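Local atomic coordinates of malate dehydrogenase (Naegleria fowleri, PDB entry 6UM4), a protein that probably catalyses the reversible oxidation of malate to oxaloacetate, with a nicotinamide adenine dinucleotide cofactor as the electron acceptor. Residues Pro96-Thr101 and Gly173-Ile178; Asp193-Asn198 and Ala223-Thr228; Ala357-Gly362 and Gly369-Met374. All coordinates share one frame; numbering follows the deposited sequence.

Contact 1. Residues Pro96-Thr101 and Gly173-Ile178; sequences PPVTIT and GADYAI
Thr99 and Asp175 open the pairing of two neighbouring parallel strands, 98-101 and 176-178, the first and fourth in chain order of the Rossmann-type sheet that runs 3-2-1-4-5-6. The strand axes differ by 21° in direction, and bridges Ile100-Tyr176 and Thr101-Ala177 set the register. The side chain of Asp175 shows how the two segments are joined just before the first bridge. Its CB sits 3.6 Å from Thr99 O. CG lies anti to the carbonyl carbon (chi1 -63°), beside its own backbone N, which faces the same strand. From there OD2 accepts Thr99 N at 2.9 Å, on the anti side of the carboxylate and slightly out of its plane, and also lies close to the CA and CB of Val98. The other oxygen, OD1, is taken by Asn214, so both ends of the carboxylate are held. Thr99 O is gripped twice: Asp175 N binds it at 2.8 Å and Tyr176 N at 3.1 Å. Further on, Thr101 N donates to Tyr176 O and Ile178 N to Thr101 O. On the Ile100 and Tyr176 face, helix 332-348 adds Met343 and Val347 to the tyrosine. Thr101 OG1, on the opposite face, bonds to Ala170 O and rests 3.4 Å from Ala174 CB. At the tyrosine's edge, in the ring plane, Val98 CG2 meets CE2 at 3.8 Å.

Contact 2. Residues Asp193-Asn198 and Ala223-Thr228; sequences DVMKDN and ANPANT
A cis peptide bond links Asn224 to Pro225, and the proline it presents packs against Met195 and Asn198 of helix 191-212 with no hydrogen bond passing between the two segments. The touch is light, 200 Å² in all. Met195 bends at chi2 (-110°), which places SD 3.8 Å from Pro225 CG; the two side chains meet at a slant, and Pro225 CB is the next ring atom to the sulphur. On the other part of the ring, Pro225 CD approaches Asn198 CB at 4.2 Å. The carboxamide of Asn198 stands beside Asn224 O, with CG 3.7 Å from it. Its rotation is fixed from two sides of the amide: ND2 donates to Val194 O of the same helix at 2.7 Å, almost straight (170°) and within the amide plane, while OD1 accepts from Lys183 N, which precedes the helix. Val194 O thereby receives a second donor besides the longer helical bond from Asn198 N. In the Rossmann-type domain, 223-228 carries the chain from strand 218-221 into helix 226-235, and a cis Asn-Pro step here is a familiar feature of lactate and malate dehydrogenases. Pro225 occupies the N-cap position. One residue earlier, Asn224 closes an Asx turn, OD1 accepting Ala226 N at 3.3 Å in the carbonyl plane, on a lone pair. Glu410 and Val414 of helix 394-414 also touch the Met195 side chain.

Contact 3. Residues Ala357-Gly362 and Gly369-Met374; sequences AIPSRG and GIWCSM
Pro359 lies over one face of the Trp371 indole, and this is where the contact is tightest. Its CB stands 3.6 Å from the centroid of the six-membered ring and only 15° off the normal, a CH-pi contact, while CD comes to 3.3 Å from NE1. The backbone follows the ring too: Pro359 CA is above its centre, and the carbonyl carbon of Ile358 is above the same face, nearer the rim. At the indole edge, near the ring plane, Ala357 O is 3.4 Å from CD1. NE1 donates to Ile245 O, which helps hold the ring in its rotation, and Ala230, Met231 and Ser234 of helix 226-235 also touch it. Pro359 and Trp371 belong to a beta hairpin of the alpha/beta C-terminal domain, antiparallel strands 353-359 and 371-380, strongly twisted here with 128° between the local directions. Ile358 and Cys372 form the hydrogen-bonded pair. Cys372 N reaches Ile358 O at 2.9 Å, whereas Ile358 N meets Cys372 O with a straight N-H (176°). Between the two segments, packing on the Ile358 face is slacker: the side chains of Ile358 and Met374 cross at about a right angle, with Ile358 CD1 4.2 Å from Met374 SD, and strand 383-386 covers both. Past the strands, Ser360 N still bonds to Ile370 O at 2.9 Å. Its OG accepts Gly362 N at 3.1 Å in an ST turn and also bonds to Pro367 O. Toward solvent the two segments part; Arg361, exposed, starts away from 369-374 at its CB, and its NE forms a salt bridge with Glu243.

In the fold
The contacts follow one another along the chain, each closing before the next opens. Contacts 1 and 2 belong to the NAD-binding domain: strand 176-179 of contact 1 is followed directly by helix 191-212 of contact 2, although their centres lie about 24 Å apart and they do not touch. Contact 3 sits in the C-terminal domain, its centre also about 24 Å from that of contact 1 but about 16 Å from that of contact 2. Those two do meet: Asn227 ND2 is 2.9 Å from Trp371 O, a probable hydrogen bond, and packs on Ala357 CB. Helix 226-235, which starts in contact 2, thus ties the nucleotide-binding domain to the C-terminal hairpin.

Contact 1. Residues Pro96-Thr101 and Gly173-Ile178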
ATOM      1  N   PRO A  96      -5.896  20.700 -11.812  1.00 44.17           N
ATOM      2  CA  PRO A  96      -4.620  21.286 -11.417  1.00 36.62           C
ATOM      3  C   PRO A  96      -4.076  20.569 -10.203  1.00 32.30           C
ATOM      4  O   PRO A  96      -4.838  19.978  -9.415  1.00 33.34           O
ATOM      5  CB  PRO A  96      -4.983  22.745 -11.106  1.00 43.63           C
ATOM      6  CG  PRO A  96      -6.443  22.715 -10.825  1.00 44.64           C
ATOM      7  CD  PRO A  96      -6.997  21.674 -11.731  1.00 45.08           C
ATOM      8  N   PRO A  97      -2.762  20.542 -10.029  1.00 30.74           N
ATOM      9  CA  PRO A  97      -2.182  19.741  -8.947  1.00 29.30           C
ATOM     10  C   PRO A  97      -2.470  20.303  -7.564  1.00 29.35           C
ATOM     11  O   PRO A  97      -2.663  21.506  -7.380  1.00 31.25           O
ATOM     12  CB  PRO A  97      -0.680  19.761  -9.257  1.00 31.09           C
ATOM     13  CG  PRO A  97      -0.476  20.992 -10.058  1.00 31.09           C
ATOM     14  CD  PRO A  97      -1.727  21.169 -10.873  1.00 31.89           C
ATOM     15  N   VAL A  98      -2.506  19.402  -6.580  1.00 28.59           N
ATOM     16  CA  VAL A  98      -2.549  19.776  -5.173  1.00 29.13           C
ATOM     17  C   VAL A  98      -1.259  19.290  -4.513  1.00 33.45           C
ATOM     18  O   VAL A  98      -0.593  18.365  -4.991  1.00 33.22           O
ATOM     19  CB  VAL A  98      -3.781  19.195  -4.451  1.00 28.71           C
ATOM     20  CG1 VAL A  98      -5.053  19.646  -5.146  1.00 26.61           C
ATOM     21  CG2 VAL A  98      -3.680  17.658  -4.412  1.00 24.83           C
ATOM     22  N   THR A  99      -0.915  19.927  -3.398  1.00 25.59           N
ATOM     23  CA  THR A  99       0.305  19.658  -2.644  1.00 25.14           C
ATOM     24  C   THR A  99      -0.031  19.019  -1.298  1.00 31.31           C
ATOM     25  O   THR A  99      -0.843  19.564  -0.536  1.00 29.30           O
ATOM     26  CB  THR A  99       1.068  20.965  -2.426  1.00 25.92           C
ATOM     27  OG1 THR A  99       1.488  21.471  -3.684  1.00 27.02           O
ATOM     28  CG2 THR A  99       2.289  20.750  -1.551  1.00 26.22           C
ATOM     29  N   ILE A 100       0.616  17.893  -0.982  1.00 23.39           N
ATOM     30  CA  ILE A 100       0.371  17.168   0.265  1.00 22.45           C
ATOM     31  C   ILE A 100       1.680  17.080   1.041  1.00 22.36           C
ATOM     32  O   ILE A 100       2.660  16.515   0.546  1.00 23.04           O
ATOM     33  CB  ILE A 100      -0.178  15.753   0.011  1.00 23.24           C
ATOM     34  CG1 ILE A 100      -1.346  15.773  -0.976  1.00 22.13           C
ATOM     35  CG2 ILE A 100      -0.627  15.112   1.318  1.00 21.00           C
ATOM     36  CD1 ILE A 100      -1.386  14.495  -1.854  1.00 25.23           C
ATOM     37  N   THR A 101       1.686  17.576   2.271  1.00 22.17           N
ATOM     38  CA  THR A 101       2.842  17.446   3.157  1.00 22.14           C
ATOM     39  C   THR A 101       2.652  16.251   4.086  1.00 21.33           C
ATOM     40  O   THR A 101       1.619  16.136   4.742  1.00 20.86           O
ATOM     41  CB  THR A 101       3.043  18.719   3.988  1.00 22.59           C
ATOM     42  OG1 THR A 101       3.125  19.849   3.114  1.00 23.45           O
ATOM     43  CG2 THR A 101       4.313  18.627   4.819  1.00 22.76           C
ATOM     44  N   GLY A 173       2.933  25.991   0.591  1.00 28.44           N
ATOM     45  CA  GLY A 173       1.944  25.673  -0.415  1.00 28.43           C
ATOM     46  C   GLY A 173       1.127  24.426  -0.157  1.00 31.68           C
ATOM     47  O   GLY A 173       0.500  23.913  -1.085  1.00 33.39           O
ATOM     48  N   ALA A 174       1.069  23.948   1.084  1.00 31.83           N
ATOM     49  CA  ALA A 174       0.336  22.720   1.358  1.00 25.24           C
ATOM     50  C   ALA A 174      -1.161  22.937   1.193  1.00 26.53           C
ATOM     51  O   ALA A 174      -1.717  23.928   1.682  1.00 25.77           O
ATOM     52  CB  ALA A 174       0.649  22.218   2.765  1.00 24.45           C
ATOM     53  N   ASP A 175      -1.802  22.028   0.461  1.00 26.43           N
ATOM     54  CA  ASP A 175      -3.254  21.929   0.440  1.00 27.87           C
ATOM     55  C   ASP A 175      -3.746  20.899   1.435  1.00 28.37           C
ATOM     56  O   ASP A 175      -4.886  20.986   1.905  1.00 23.64           O
ATOM     57  CB  ASP A 175      -3.768  21.535  -0.945  1.00 25.21           C
ATOM     58  CG  ASP A 175      -3.445  22.544  -1.982  1.00 32.24           C
ATOM     59  OD1 ASP A 175      -3.856  23.710  -1.810  1.00 36.17           O
ATOM     60  OD2 ASP A 175      -2.782  22.162  -2.969  1.00 26.72           O
ATOM     61  N   TYR A 176      -2.890  19.927   1.736  1.00 23.03           N
ATOM     62  CA  TYR A 176      -3.174  18.833   2.641  1.00 26.16           C
ATOM     63  C   TYR A 176      -1.935  18.557   3.467  1.00 24.56           C
ATOM     64  O   TYR A 176      -0.810  18.697   2.984  1.00 25.60           O
ATOM     65  CB  TYR A 176      -3.567  17.574   1.864  1.00 21.67           C
ATOM     66  CG  TYR A 176      -4.764  17.771   0.974  1.00 22.84           C
ATOM     67  CD1 TYR A 176      -6.048  17.822   1.504  1.00 26.58           C
ATOM     68  CD2 TYR A 176      -4.621  17.933  -0.380  1.00 22.80           C
ATOM     69  CE1 TYR A 176      -7.160  18.010   0.687  1.00 24.68           C
ATOM     70  CE2 TYR A 176      -5.722  18.121  -1.206  1.00 24.19           C
ATOM     71  CZ  TYR A 176      -6.986  18.157  -0.670  1.00 24.00           C
ATOM     72  OH  TYR A 176      -8.070  18.354  -1.500  1.00 23.99           O
ATOM     73  N   ALA A 177      -2.143  18.166   4.717  1.00 21.18           N
ATOM     74  CA  ALA A 177      -1.029  17.726   5.542  1.00 20.91           C
ATOM     75  C   ALA A 177      -1.472  16.523   6.362  1.00 21.11           C
ATOM     76  O   ALA A 177      -2.519  16.553   7.013  1.00 24.70           O
ATOM     77  CB  ALA A 177      -0.499  18.854   6.438  1.00 21.39           C
ATOM     78  N   ILE A 178      -0.669  15.468   6.331  1.00 20.54           N
ATOM     79  CA  ILE A 178      -0.893  14.268   7.127  1.00 19.74           C
ATOM     80  C   ILE A 178       0.276  14.158   8.092  1.00 20.14           C
ATOM     81  O   ILE A 178       1.433  14.040   7.666  1.00 25.20           O
ATOM     82  CB  ILE A 178      -1.026  13.000   6.257  1.00 20.21           C
ATOM     83  CG1 ILE A 178      -2.237  13.141   5.336  1.00 21.97           C
ATOM     84  CG2 ILE A 178      -1.188  11.748   7.133  1.00 18.45           C
ATOM     85  CD1 ILE A 178      -2.378  12.025   4.341  1.00 27.03           C
TER

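Contact 2. Residues Asp193-Asn198 and Ala223-Thr228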
ATOM      1  N   ASP A 193       5.311  13.826  30.032  1.00 45.32           N
ATOM      2  CA  ASP A 193       6.364  14.257  29.121  1.00 41.89           C
ATOM      3  C   ASP A 193       6.013  13.914  27.682  1.00 43.90           C
ATOM      4  O   ASP A 193       6.337  14.668  26.754  1.00 41.69           O
ATOM      5  CB  ASP A 193       7.676  13.602  29.536  1.00 40.69           C
ATOM      6  CG  ASP A 193       8.303  14.292  30.715  1.00 46.35           C
ATOM      7  OD1 ASP A 193       8.179  15.535  30.807  1.00 46.54           O
ATOM      8  OD2 ASP A 193       8.841  13.582  31.589  1.00 51.24           O
ATOM      9  N   VAL A 194       5.373  12.761  27.477  1.00 42.05           N
ATOM     10  CA  VAL A 194       4.936  12.380  26.139  1.00 42.15           C
ATOM     11  C   VAL A 194       3.946  13.402  25.606  1.00 39.91           C
ATOM     12  O   VAL A 194       3.977  13.766  24.422  1.00 31.09           O
ATOM     13  CB  VAL A 194       4.330  10.963  26.153  1.00 41.36           C
ATOM     14  CG1 VAL A 194       3.622  10.663  24.832  1.00 38.01           C
ATOM     15  CG2 VAL A 194       5.399   9.920  26.450  1.00 39.75           C
ATOM     16  N   MET A 195       3.031  13.862  26.465  1.00 34.79           N
ATOM     17  CA  MET A 195       2.071  14.877  26.046  1.00 35.54           C
ATOM     18  C   MET A 195       2.745  16.218  25.774  1.00 32.90           C
ATOM     19  O   MET A 195       2.465  16.862  24.757  1.00 35.92           O
ATOM     20  CB  MET A 195       0.977  15.027  27.095  1.00 38.58           C
ATOM     21  CG  MET A 195       0.405  13.692  27.466  1.00 46.67           C
ATOM     22  SD  MET A 195      -1.255  13.532  26.842  1.00 53.99           S
ATOM     23  CE  MET A 195      -1.533  11.781  27.115  1.00 58.73           C
ATOM     24  N   LYS A 196       3.636  16.656  26.675  1.00 30.97           N
ATOM     25  CA  LYS A 196       4.235  17.982  26.532  1.00 32.95           C
ATOM     26  C   LYS A 196       5.237  18.032  25.385  1.00 38.12           C
ATOM     27  O   LYS A 196       5.254  18.999  24.615  1.00 44.67           O
ATOM     28  CB  LYS A 196       4.910  18.405  27.840  1.00 31.80           C
ATOM     29  CG  LYS A 196       3.951  18.464  29.022  1.00 32.83           C
ATOM     30  CD  LYS A 196       4.563  19.182  30.211  1.00 37.74           C
ATOM     31  CE  LYS A 196       4.991  18.218  31.299  1.00 43.18           C
ATOM     32  NZ  LYS A 196       5.327  18.975  32.551  1.00 45.32           N
ATOM     33  N   ASP A 197       6.082  17.009  25.256  1.00 38.35           N
ATOM     34  CA  ASP A 197       7.055  17.001  24.168  1.00 35.44           C
ATOM     35  C   ASP A 197       6.364  16.977  22.813  1.00 33.04           C
ATOM     36  O   ASP A 197       6.795  17.659  21.876  1.00 28.58           O
ATOM     37  CB  ASP A 197       8.015  15.823  24.311  1.00 31.41           C
ATOM     38  CG  ASP A 197       8.918  15.956  25.523  1.00 38.59           C
ATOM     39  OD1 ASP A 197       8.941  17.052  26.130  1.00 38.91           O
ATOM     40  OD2 ASP A 197       9.620  14.976  25.855  1.00 42.83           O
ATOM     41  N   ASN A 198       5.293  16.195  22.681  1.00 31.24           N
ATOM     42  CA  ASN A 198       4.584  16.185  21.407  1.00 31.04           C
ATOM     43  C   ASN A 198       3.819  17.486  21.190  1.00 31.87           C
ATOM     44  O   ASN A 198       3.759  17.997  20.067  1.00 28.37           O
ATOM     45  CB  ASN A 198       3.656  14.978  21.337  1.00 25.11           C
ATOM     46  CG  ASN A 198       4.388  13.721  20.950  1.00 29.81           C
ATOM     47  OD1 ASN A 198       4.701  13.506  19.778  1.00 31.60           O
ATOM     48  ND2 ASN A 198       4.710  12.896  21.940  1.00 34.51           N
ATOM     49  N   ALA A 223      -0.189  11.061  14.597  1.00 23.93           N
ATOM     50  CA  ALA A 223       0.704  10.825  15.722  1.00 23.77           C
ATOM     51  C   ALA A 223      -0.020  11.016  17.049  1.00 25.28           C
ATOM     52  O   ALA A 223      -0.836  11.927  17.200  1.00 28.59           O
ATOM     53  CB  ALA A 223       1.896  11.775  15.648  1.00 22.02           C
ATOM     54  N   ASN A 224       0.292  10.146  18.022  1.00 26.14           N
ATOM     55  CA  ASN A 224      -0.297  10.204  19.357  1.00 32.23           C
ATOM     56  C   ASN A 224       0.418  11.215  20.260  1.00 33.46           C
ATOM     57  O   ASN A 224       1.601  11.516  20.057  1.00 32.32           O
ATOM     58  CB  ASN A 224      -0.276   8.832  20.001  1.00 36.40           C
ATOM     59  CG  ASN A 224      -1.504   8.030  19.661  1.00 47.74           C
ATOM     60  OD1 ASN A 224      -2.601   8.588  19.556  1.00 49.26           O
ATOM     61  ND2 ASN A 224      -1.337   6.724  19.478  1.00 49.38           N
ATOM     62  N   PRO A 225      -0.300  11.791  21.249  1.00 24.32           N
ATOM     63  CA  PRO A 225      -1.752  11.667  21.488  1.00 25.37           C
ATOM     64  C   PRO A 225      -2.560  12.506  20.489  1.00 27.43           C
ATOM     65  O   PRO A 225      -2.495  13.754  20.492  1.00 25.34           O
ATOM     66  CB  PRO A 225      -1.917  12.170  22.926  1.00 24.47           C
ATOM     67  CG  PRO A 225      -0.811  13.196  23.068  1.00 28.33           C
ATOM     68  CD  PRO A 225       0.355  12.631  22.265  1.00 25.86           C
ATOM     69  N   ALA A 226      -3.300  11.803  19.625  1.00 24.80           N
ATOM     70  CA  ALA A 226      -3.844  12.418  18.414  1.00 20.76           C
ATOM     71  C   ALA A 226      -4.727  13.615  18.738  1.00 19.89           C
ATOM     72  O   ALA A 226      -4.411  14.738  18.346  1.00 21.21           O
ATOM     73  CB  ALA A 226      -4.621  11.385  17.601  1.00 18.96           C
ATOM     74  N   ASN A 227      -5.810  13.402  19.502  1.00 20.03           N
ATOM     75  CA  ASN A 227      -6.769  14.478  19.779  1.00 20.43           C
ATOM     76  C   ASN A 227      -6.076  15.702  20.339  1.00 21.10           C
ATOM     77  O   ASN A 227      -6.344  16.833  19.922  1.00 21.38           O
ATOM     78  CB  ASN A 227      -7.847  14.022  20.774  1.00 21.31           C
ATOM     79  CG  ASN A 227      -8.640  12.845  20.271  1.00 24.72           C
ATOM     80  OD1 ASN A 227      -8.063  11.879  19.763  1.00 19.69           O
ATOM     81  ND2 ASN A 227      -9.966  12.908  20.412  1.00 23.41           N
ATOM     82  N   THR A 228      -5.205  15.484  21.320  1.00 23.15           N
ATOM     83  CA  THR A 228      -4.511  16.589  21.967  1.00 22.81           C
ATOM     84  C   THR A 228      -3.504  17.241  21.023  1.00 24.82           C
ATOM     85  O   THR A 228      -3.359  18.469  21.007  1.00 25.10           O
ATOM     86  CB  THR A 228      -3.831  16.063  23.223  1.00 30.16           C
ATOM     87  OG1 THR A 228      -4.832  15.483  24.072  1.00 30.16           O
ATOM     88  CG2 THR A 228      -3.139  17.194  23.977  1.00 23.73           C
TER

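Contact 3. Residues Ala357-Gly362 and Gly369-Met374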
ATOM      1  N   ALA A 357     -12.076  12.708  14.913  1.00 23.61           N
ATOM      2  CA  ALA A 357     -11.869  13.535  16.105  1.00 25.86           C
ATOM      3  C   ALA A 357     -11.812  14.999  15.683  1.00 27.54           C
ATOM      4  O   ALA A 357     -10.862  15.420  15.011  1.00 21.43           O
ATOM      5  CB  ALA A 357     -10.587  13.134  16.830  1.00 21.76           C
ATOM      6  N   ILE A 358     -12.799  15.782  16.106  1.00 21.35           N
ATOM      7  CA  ILE A 358     -13.009  17.118  15.547  1.00 21.19           C
ATOM      8  C   ILE A 358     -13.092  18.122  16.694  1.00 27.11           C
ATOM      9  O   ILE A 358     -13.322  17.739  17.854  1.00 22.04           O
ATOM     10  CB  ILE A 358     -14.281  17.157  14.667  1.00 21.46           C
ATOM     11  CG1 ILE A 358     -15.530  17.073  15.557  1.00 22.86           C
ATOM     12  CG2 ILE A 358     -14.300  15.968  13.688  1.00 20.81           C
ATOM     13  CD1 ILE A 358     -16.839  17.080  14.800  1.00 22.39           C
ATOM     14  N   PRO A 359     -12.883  19.417  16.418  1.00 23.26           N
ATOM     15  CA  PRO A 359     -13.074  20.416  17.482  1.00 26.77           C
ATOM     16  C   PRO A 359     -14.508  20.401  17.979  1.00 25.83           C
ATOM     17  O   PRO A 359     -15.463  20.478  17.198  1.00 24.12           O
ATOM     18  CB  PRO A 359     -12.725  21.753  16.805  1.00 23.97           C
ATOM     19  CG  PRO A 359     -12.881  21.491  15.338  1.00 23.61           C
ATOM     20  CD  PRO A 359     -12.440  20.045  15.161  1.00 22.56           C
ATOM     21  N   SER A 360     -14.656  20.313  19.290  1.00 25.87           N
ATOM     22  CA  SER A 360     -15.987  20.352  19.877  1.00 25.14           C
ATOM     23  C   SER A 360     -16.551  21.769  19.830  1.00 28.50           C
ATOM     24  O   SER A 360     -15.951  22.716  20.359  1.00 31.06           O
ATOM     25  CB  SER A 360     -15.939  19.848  21.312  1.00 29.72           C
ATOM     26  OG  SER A 360     -17.181  20.062  21.941  1.00 25.92           O
ATOM     27  N   ARG A 361     -17.700  21.919  19.173  1.00 30.14           N
ATOM     28  CA  ARG A 361     -18.553  23.089  19.317  1.00 33.51           C
ATOM     29  C   ARG A 361     -19.732  22.813  20.251  1.00 35.65           C
ATOM     30  O   ARG A 361     -20.798  23.421  20.113  1.00 43.81           O
ATOM     31  CB  ARG A 361     -19.048  23.557  17.948  1.00 38.39           C
ATOM     32  CG  ARG A 361     -17.941  23.814  16.903  1.00 33.57           C
ATOM     33  CD  ARG A 361     -17.085  25.036  17.270  1.00 46.60           C
ATOM     34  NE  ARG A 361     -16.112  25.388  16.226  1.00 47.87           N
ATOM     35  CZ  ARG A 361     -15.334  26.471  16.244  1.00 50.02           C
ATOM     36  NH1 ARG A 361     -15.517  27.415  17.155  1.00 50.06           N
ATOM     37  NH2 ARG A 361     -14.475  26.689  15.255  1.00 47.26           N
ATOM     38  N   GLY A 362     -19.569  21.886  21.193  1.00 29.47           N
ATOM     39  CA  GLY A 362     -20.633  21.549  22.120  1.00 28.58           C
ATOM     40  C   GLY A 362     -21.648  20.547  21.629  1.00 28.33           C
ATOM     41  O   GLY A 362     -22.674  20.372  22.286  1.00 29.07           O
ATOM     42  N   GLY A 369     -13.413  23.245  23.231  1.00 31.96           N
ATOM     43  CA  GLY A 369     -11.979  23.380  23.357  1.00 33.20           C
ATOM     44  C   GLY A 369     -11.201  22.073  23.340  1.00 31.03           C
ATOM     45  O   GLY A 369      -9.965  22.110  23.386  1.00 28.63           O
ATOM     46  N   ILE A 370     -11.869  20.925  23.296  1.00 27.34           N
ATOM     47  CA  ILE A 370     -11.180  19.654  23.115  1.00 24.46           C
ATOM     48  C   ILE A 370     -11.541  19.128  21.741  1.00 23.64           C
ATOM     49  O   ILE A 370     -12.589  19.469  21.171  1.00 23.81           O
ATOM     50  CB  ILE A 370     -11.529  18.587  24.179  1.00 24.49           C
ATOM     51  CG1 ILE A 370     -13.036  18.383  24.242  1.00 24.72           C
ATOM     52  CG2 ILE A 370     -10.947  18.942  25.536  1.00 25.33           C
ATOM     53  CD1 ILE A 370     -13.420  17.133  24.999  1.00 32.03           C
ATOM     54  N   TRP A 371     -10.664  18.275  21.215  1.00 22.84           N
ATOM     55  CA  TRP A 371     -10.961  17.515  20.014  1.00 22.06           C
ATOM     56  C   TRP A 371     -11.532  16.170  20.442  1.00 25.86           C
ATOM     57  O   TRP A 371     -10.964  15.484  21.298  1.00 21.68           O
ATOM     58  CB  TRP A 371      -9.715  17.326  19.149  1.00 21.51           C
ATOM     59  CG  TRP A 371      -9.576  18.314  18.011  1.00 23.07           C
ATOM     60  CD1 TRP A 371      -9.501  18.023  16.678  1.00 21.14           C
ATOM     61  CD2 TRP A 371      -9.497  19.744  18.113  1.00 22.40           C
ATOM     62  NE1 TRP A 371      -9.389  19.178  15.952  1.00 21.58           N
ATOM     63  CE2 TRP A 371      -9.365  20.248  16.802  1.00 22.35           C
ATOM     64  CE3 TRP A 371      -9.505  20.636  19.182  1.00 23.23           C
ATOM     65  CZ2 TRP A 371      -9.251  21.625  16.524  1.00 23.11           C
ATOM     66  CZ3 TRP A 371      -9.402  22.012  18.913  1.00 23.98           C
ATOM     67  CH2 TRP A 371      -9.281  22.483  17.592  1.00 24.90           C
ATOM     68  N   CYS A 372     -12.668  15.816  19.871  1.00 24.47           N
ATOM     69  CA  CYS A 372     -13.411  14.668  20.344  1.00 23.55           C
ATOM     70  C   CYS A 372     -14.014  13.964  19.155  1.00 21.22           C
ATOM     71  O   CYS A 372     -14.652  14.614  18.324  1.00 21.20           O
ATOM     72  CB  CYS A 372     -14.502  15.114  21.311  1.00 22.79           C
ATOM     73  SG  CYS A 372     -15.505  13.781  21.955  1.00 23.56           S
ATOM     74  N   SER A 373     -13.834  12.646  19.101  1.00 22.19           N
ATOM     75  CA  SER A 373     -14.386  11.840  18.022  1.00 20.08           C
ATOM     76  C   SER A 373     -15.899  11.770  18.146  1.00 20.56           C
ATOM     77  O   SER A 373     -16.451  11.657  19.252  1.00 21.96           O
ATOM     78  CB  SER A 373     -13.772  10.436  18.057  1.00 22.55           C
ATOM     79  OG  SER A 373     -14.118   9.642  16.928  1.00 19.20           O
ATOM     80  N   MET A 374     -16.581  11.908  17.014  1.00 20.57           N
ATOM     81  CA  MET A 374     -18.037  11.893  16.975  1.00 21.13           C
ATOM     82  C   MET A 374     -18.472  11.232  15.678  1.00 24.24           C
ATOM     83  O   MET A 374     -17.735  11.260  14.690  1.00 20.45           O
ATOM     84  CB  MET A 374     -18.625  13.313  17.041  1.00 21.88           C
ATOM     85  CG  MET A 374     -18.160  14.164  18.197  1.00 27.64           C
ATOM     86  SD  MET A 374     -18.925  15.811  18.214  1.00 25.31           S
ATOM     87  CE  MET A 374     -17.670  16.654  19.186  1.00 23.38           C
TER